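Protein secretion chaperonin CsaA (Picrophilus torridus, PDB 5ZDI) probably binds tRNA through an OB-type tRNA-binding domain and is regarded as a chaperone in protein secretion. Local coordinates at residues Y43-A48 with A75-E80; I64-F69 with L82-I87. All coordinates share one frame; numbering follows the deposited sequence.

Overall arrangement
Interaction 1 (43-48 with 75-80) and interaction 2 (64-69 with 82-87) both draw on strand 77-88, and their centres lie about 12 Å apart. The first is partly buried: its strands cross nearly at a right angle, and polar groups, a glutamate, a serine hydroxyl and bridging waters, do most of the joining. Nearer the middle of the chain, the second is a buried antiparallel pairing of strands 62-66 and 77-88, with aliphatic side chains and a phenylalanine around its backbone bonds; the second subunit also packs against it. The two meet where Ser-46 OG packs against Val-83 CG2, 3.7 Å away.

Interaction 1: residues Y43-A48 with A75-E80; sequences YKNSSA and ANFISE
Glu-80 and Asn-45 grip each other twice. The backbone N of Asn-45 donates to Glu-80 OE1 at 2.9 Å, nearly straight at 165° and on the anti lone pair of the carboxylate, while Glu-80 N donates back to Asn-45 O at 2.8 Å. Glu-80 CG sits beside its own backbone N (chi1 -64°) and the chain extends beyond it, which carries the carboxylate back along strand 43-48. Further along, Ser-79 OG, anti to its own backbone N, accepts from Ser-47 N at 3.0 Å. Ser-46 OG turns instead to the carbonyl of Val-81.

Three waters widen the polar seam. One donates to both Tyr-43 O and Glu-80 OE1; another, 2.7 Å from Lys-44 NZ, links that ammonium to Glu-80 OE2, the two charged atoms themselves being 4.5 Å apart. The third joins Asn-45 ND2 to Ile-78 O. The Lys-44 chain, bent at chi2, crosses the Glu-80 side chain at about a right angle and brings Lys-44 CD near Glu-80 OE1.

Phe-77 supplies the aromatic part of the packing. The edge of its ring meets the peptide between Ser-46 and Ser-47, Phe-77 CE2 lying 3.6 Å from Ser-47 N. Asn-45 CB comes to CZ of Phe-77 obliquely, at 3.7 Å. Phe-23 meets the same ring from a loop.

An alanine in place of Glu-80 would probably leave Asn-45 N without its acceptor and the Lys-44 charge without its water-linked mate. Because the strands cross at 98°, they cannot run a regular ladder here; side-chain oxygens take over as acceptors for strand 43-48, joining two parts of the OB-type domain, with a carboxylate whose negative charge is likely to be eased by the nearby lysine.

Interaction 2: residues I64-F69 with L82-I87; sequences IAVVNF and LVLGAI
Phe-69 meets Leu-82 at one end of an antiparallel strand pairing, 62-66 with 77-88, within the curled sheet of this OB-type domain. Val-66 and Leu-82 form a hydrogen-bonded pair, with Val-66 N to Leu-82 O at 2.9 Å and a longer return bond from Leu-82 N to Val-66 O. Ala-65 and Val-83 make the next, non-hydrogen-bonded pair, their side chains on the other face of the sheet, where Val-83 also packs on Leu-33 and Ile-35.

Within its own chain the Phe-69 ring meets Leu-82 at its edge and Val-66 over a face. Leu-82 CB lies at the ring edge, in its plane, 3.6 Å from Phe-69 CE2, and Leu-82 CD2 is nearly as close to the same carbon. Over the centre of one face stands Val-66 CG1, 3.5 Å above the plane, a methyl placed there because CG1 is anti to the backbone N (chi1 177°). Leu-82 likewise carries CG anti to its N, and a chi2 of 64° sets its CD2 methyl against the ring. From the second subunit, Tyr-4 stacks on Phe-69 and Phe-7 packs on both Phe-69 and Leu-82, making this end of the pairing part of the dimer interface.

At the other end Ile-64 and Leu-84 meet as methyl against methyl, Ile-64 CG2 to Leu-84 CD1 at 4.0 Å. Leu-84 has CG beside its backbone N; CD1 runs on anti to CA toward Ile-64, while the other branch, CD2, lies near Val-66 CG2. Leu-95 of the same chain packs on both Ile-64 and Leu-84, and Leu-95 of the second subunit reaches Ile-64. Beside this contact, Leu-84 N donates to Ile-64 O at 2.8 Å, meeting the carbonyl almost head-on with a C=O...N angle of 165°, and a water accepts from Ile-64 N at 2.9 Å.

Interaction 1: residues Y43-A48 with A75-E80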
loop_
_atom_site.group_PDB
_atom_site.type_symbol
_atom_site.label_atom_id
_atom_site.label_comp_id
_atom_site.label_asym_id
_atom_site.label_seq_id
_atom_site.Cartn_x
_atom_site.Cartn_y
_atom_site.Cartn_z
ATOM N N TYR A 43 3.552 -4.749 -19.045
ATOM C CA TYR A 43 3.688 -5.918 -18.167
ATOM C C TYR A 43 5.010 -5.942 -17.455
ATOM O O TYR A 43 6.057 -5.631 -18.035
ATOM C CB TYR A 43 3.550 -7.208 -19.000
ATOM C CG TYR A 43 2.148 -7.425 -19.464
ATOM C CD1 TYR A 43 1.217 -8.073 -18.665
ATOM C CD2 TYR A 43 1.707 -6.941 -20.689
ATOM C CE1 TYR A 43 -0.106 -8.265 -19.083
ATOM C CE2 TYR A 43 0.380 -7.110 -21.078
ATOM C CZ TYR A 43 -0.498 -7.809 -20.299
ATOM O OH TYR A 43 -1.795 -7.959 -20.769
ATOM N N LYS A 44 5.017 -6.378 -16.197
ATOM C CA LYS A 44 6.238 -6.561 -15.449
ATOM C C LYS A 44 6.055 -7.880 -14.706
ATOM O O LYS A 44 4.932 -8.239 -14.289
ATOM C CB LYS A 44 6.463 -5.447 -14.458
ATOM C CG LYS A 44 6.622 -4.020 -14.988
ATOM C CD LYS A 44 7.930 -3.895 -15.740
ATOM C CE LYS A 44 7.995 -2.549 -16.501
ATOM N NZ LYS A 44 9.161 -2.574 -17.488
ATOM N N ASN A 45 7.168 -8.522 -14.451
ATOM C CA ASN A 45 7.216 -9.756 -13.712
ATOM C C ASN A 45 7.652 -9.474 -12.304
ATOM O O ASN A 45 8.387 -8.511 -12.006
ATOM C CB ASN A 45 8.219 -10.718 -14.342
ATOM C CG ASN A 45 7.785 -11.240 -15.710
ATOM O OD1 ASN A 45 6.578 -11.384 -16.040
ATOM N ND2 ASN A 45 8.784 -11.533 -16.505
ATOM N N SER A 46 7.240 -10.345 -11.390
ATOM C CA SER A 46 7.563 -10.231 -9.981
ATOM C C SER A 46 7.689 -11.607 -9.382
ATOM O O SER A 46 6.944 -12.520 -9.751
ATOM C CB SER A 46 6.512 -9.441 -9.229
ATOM O OG SER A 46 7.004 -9.149 -7.951
ATOM N N SER A 47 8.636 -11.760 -8.496
ATOM C CA SER A 47 8.664 -12.879 -7.545
ATOM C C SER A 47 7.950 -12.540 -6.250
ATOM O O SER A 47 8.242 -11.520 -5.628
ATOM C CB SER A 47 10.114 -13.309 -7.245
ATOM O OG SER A 47 10.129 -14.344 -6.263
ATOM N N ALA A 48 6.972 -13.308 -5.844
ATOM C CA ALA A 48 6.216 -12.981 -4.620
ATOM C C ALA A 48 6.021 -14.198 -3.703
ATOM O O ALA A 48 5.482 -15.221 -4.187
ATOM C CB ALA A 48 4.842 -12.394 -4.966
ATOM N N ALA A 75 17.907 -16.370 -8.945
ATOM C CA ALA A 75 18.271 -17.464 -9.835
ATOM C C ALA A 75 18.327 -16.995 -11.265
ATOM O O ALA A 75 19.023 -16.028 -11.561
ATOM C CB ALA A 75 17.322 -18.673 -9.633
ATOM N N ASN A 76 17.593 -17.658 -12.150
ATOM C CA ASN A 76 17.432 -17.318 -13.564
ATOM C C ASN A 76 16.221 -16.428 -13.926
ATOM O O ASN A 76 15.817 -16.368 -15.077
ATOM C CB ASN A 76 17.222 -18.637 -14.321
ATOM C CG ASN A 76 15.920 -19.355 -13.903
ATOM O OD1 ASN A 76 15.520 -19.365 -12.716
ATOM N ND2 ASN A 76 15.246 -19.956 -14.885
ATOM N N PHE A 77 15.631 -15.751 -12.941
ATOM C CA PHE A 77 14.404 -14.958 -13.148
ATOM C C PHE A 77 14.708 -13.520 -12.742
ATOM O O PHE A 77 15.446 -13.300 -11.780
ATOM C CB PHE A 77 13.336 -15.557 -12.243
ATOM C CG PHE A 77 12.011 -14.841 -12.275
ATOM C CD1 PHE A 77 11.198 -14.862 -13.399
ATOM C CD2 PHE A 77 11.600 -14.127 -11.159
ATOM C CE1 PHE A 77 9.959 -14.208 -13.375
ATOM C CE2 PHE A 77 10.360 -13.462 -11.149
ATOM C CZ PHE A 77 9.547 -13.507 -12.239
ATOM N N ILE A 78 14.127 -12.568 -13.453
ATOM C CA ILE A 78 14.256 -11.158 -13.084
ATOM C C ILE A 78 12.918 -10.650 -12.553
ATOM O O ILE A 78 11.932 -10.569 -13.301
ATOM C CB ILE A 78 14.710 -10.304 -14.290
ATOM C CG1 ILE A 78 16.058 -10.813 -14.789
ATOM C CG2 ILE A 78 14.803 -8.843 -13.897
ATOM C CD1 ILE A 78 16.456 -10.205 -16.116
ATOM N N SER A 79 12.967 -10.237 -11.299
ATOM C CA SER A 79 11.829 -9.656 -10.609
ATOM C C SER A 79 11.949 -8.146 -10.811
ATOM O O SER A 79 12.897 -7.529 -10.334
ATOM C CB SER A 79 11.818 -10.010 -9.172
ATOM O OG SER A 79 10.645 -9.489 -8.565
ATOM N N GLU A 80 10.941 -7.581 -11.454
ATOM C CA GLU A 80 10.954 -6.188 -11.920
ATOM C C GLU A 80 10.225 -5.241 -11.028
ATOM O O GLU A 80 10.424 -4.024 -11.138
ATOM C CB GLU A 80 10.398 -6.074 -13.285
ATOM C CG GLU A 80 11.254 -6.809 -14.313
ATOM C CD GLU A 80 10.562 -6.901 -15.696
ATOM O OE1 GLU A 80 9.416 -7.415 -15.845
ATOM O OE2 GLU A 80 11.222 -6.480 -16.688
HETATM O O HOH W 1 8.284 -8.045 -18.256
HETATM O O HOH W 2 9.943 -4.902 -18.681
HETATM O O HOH W 3 11.471 -11.130 -15.767
#

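Interaction 2: residues I64-F69 with L82-I87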
loop_
_atom_site.group_PDB
_atom_site.type_symbol
_atom_site.label_atom_id
_atom_site.label_comp_id
_atom_site.label_asym_id
_atom_site.label_seq_id
_atom_site.Cartn_x
_atom_site.Cartn_y
_atom_site.Cartn_z
ATOM N N ILE A 64 -0.828 -3.874 -5.447
ATOM C CA ILE A 64 -0.067 -2.702 -5.378
ATOM C C ILE A 64 1.394 -3.016 -5.409
ATOM O O ILE A 64 1.857 -3.908 -4.723
ATOM C CB ILE A 64 -0.411 -2.014 -3.980
ATOM C CG1 ILE A 64 -1.918 -1.831 -3.801
ATOM C CG2 ILE A 64 0.271 -0.687 -3.780
ATOM C CD1 ILE A 64 -2.580 -0.925 -4.843
ATOM N N ALA A 65 2.170 -2.258 -6.215
ATOM C CA ALA A 65 3.592 -2.536 -6.361
ATOM C C ALA A 65 4.443 -1.296 -6.536
ATOM O O ALA A 65 4.005 -0.293 -7.117
ATOM C CB ALA A 65 3.811 -3.475 -7.531
ATOM N N VAL A 66 5.705 -1.432 -6.092
ATOM C CA VAL A 66 6.732 -0.477 -6.372
ATOM C C VAL A 66 7.258 -0.748 -7.776
ATOM O O VAL A 66 7.726 -1.878 -8.035
ATOM C CB VAL A 66 7.887 -0.560 -5.389
ATOM C CG1 VAL A 66 8.919 0.499 -5.892
ATOM C CG2 VAL A 66 7.413 -0.249 -3.991
ATOM N N VAL A 67 7.234 0.272 -8.667
ATOM C CA VAL A 67 7.579 0.017 -10.055
ATOM C C VAL A 67 8.890 0.635 -10.571
ATOM O O VAL A 67 9.276 0.361 -11.707
ATOM C CB VAL A 67 6.426 0.458 -11.025
ATOM C CG1 VAL A 67 5.157 -0.337 -10.681
ATOM C CG2 VAL A 67 6.272 1.990 -11.029
ATOM N N ASN A 68 9.585 1.340 -9.715
ATOM C CA ASN A 68 10.851 2.025 -10.088
ATOM C C ASN A 68 12.071 1.579 -9.347
ATOM O O ASN A 68 13.063 2.339 -9.197
ATOM C CB ASN A 68 10.632 3.544 -9.988
ATOM C CG ASN A 68 10.431 4.061 -8.570
ATOM O OD1 ASN A 68 9.879 3.375 -7.683
ATOM N ND2 ASN A 68 10.864 5.334 -8.333
ATOM N N PHE A 69 12.054 0.346 -8.876
ATOM C CA PHE A 69 13.277 -0.286 -8.399
ATOM C C PHE A 69 14.122 -0.804 -9.604
ATOM O O PHE A 69 13.535 -1.161 -10.660
ATOM C CB PHE A 69 12.982 -1.516 -7.571
ATOM C CG PHE A 69 12.427 -1.278 -6.175
ATOM C CD1 PHE A 69 12.898 -0.273 -5.341
ATOM C CD2 PHE A 69 11.458 -2.143 -5.655
ATOM C CE1 PHE A 69 12.404 -0.113 -4.067
ATOM C CE2 PHE A 69 11.030 -2.023 -4.347
ATOM C CZ PHE A 69 11.488 -1.032 -3.573
ATOM N N LEU A 82 8.026 -4.940 -6.907
ATOM C CA LEU A 82 7.805 -5.493 -5.561
ATOM C C LEU A 82 6.317 -5.347 -5.289
ATOM O O LEU A 82 5.823 -4.190 -5.190
ATOM C CB LEU A 82 8.573 -4.699 -4.507
ATOM C CG LEU A 82 8.362 -5.103 -3.020
ATOM C CD1 LEU A 82 8.870 -6.512 -2.776
ATOM C CD2 LEU A 82 8.846 -4.034 -2.091
ATOM N N VAL A 83 5.656 -6.466 -5.094
ATOM C CA VAL A 83 4.257 -6.501 -4.754
ATOM C C VAL A 83 4.129 -6.304 -3.226
ATOM O O VAL A 83 4.858 -6.946 -2.481
ATOM C CB VAL A 83 3.622 -7.788 -5.176
ATOM C CG1 VAL A 83 2.119 -7.819 -4.794
ATOM C CG2 VAL A 83 3.716 -7.899 -6.669
ATOM N N LEU A 84 3.245 -5.408 -2.783
ATOM C CA LEU A 84 3.213 -5.026 -1.354
ATOM C C LEU A 84 2.247 -5.879 -0.634
ATOM O O LEU A 84 1.074 -6.045 -1.080
ATOM C CB LEU A 84 2.820 -3.575 -1.172
ATOM C CG LEU A 84 3.896 -2.672 -1.847
ATOM C CD1 LEU A 84 3.488 -1.251 -1.532
ATOM C CD2 LEU A 84 5.286 -3.042 -1.427
ATOM N N GLY A 85 2.691 -6.367 0.501
ATOM C CA GLY A 85 1.760 -7.064 1.380
ATOM C C GLY A 85 2.161 -6.884 2.825
ATOM O O GLY A 85 3.285 -6.573 3.071
ATOM N N ALA A 86 1.213 -7.094 3.736
ATOM C CA ALA A 86 1.428 -7.029 5.158
ATOM C C ALA A 86 1.930 -8.370 5.667
ATOM O O ALA A 86 1.440 -9.412 5.294
ATOM C CB ALA A 86 0.167 -6.639 5.840
ATOM N N ILE A 87 2.883 -8.327 6.579
ATOM C CA ILE A 87 3.364 -9.574 7.261
ATOM C C ILE A 87 2.532 -9.785 8.481
ATOM O O ILE A 87 2.502 -8.952 9.402
ATOM C CB ILE A 87 4.830 -9.371 7.693
ATOM C CG1 ILE A 87 5.703 -9.032 6.438
ATOM C CG2 ILE A 87 5.357 -10.585 8.421
ATOM C CD1 ILE A 87 7.126 -8.666 6.736
HETATM O O HOH W 4 -0.498 -5.818 -3.389
#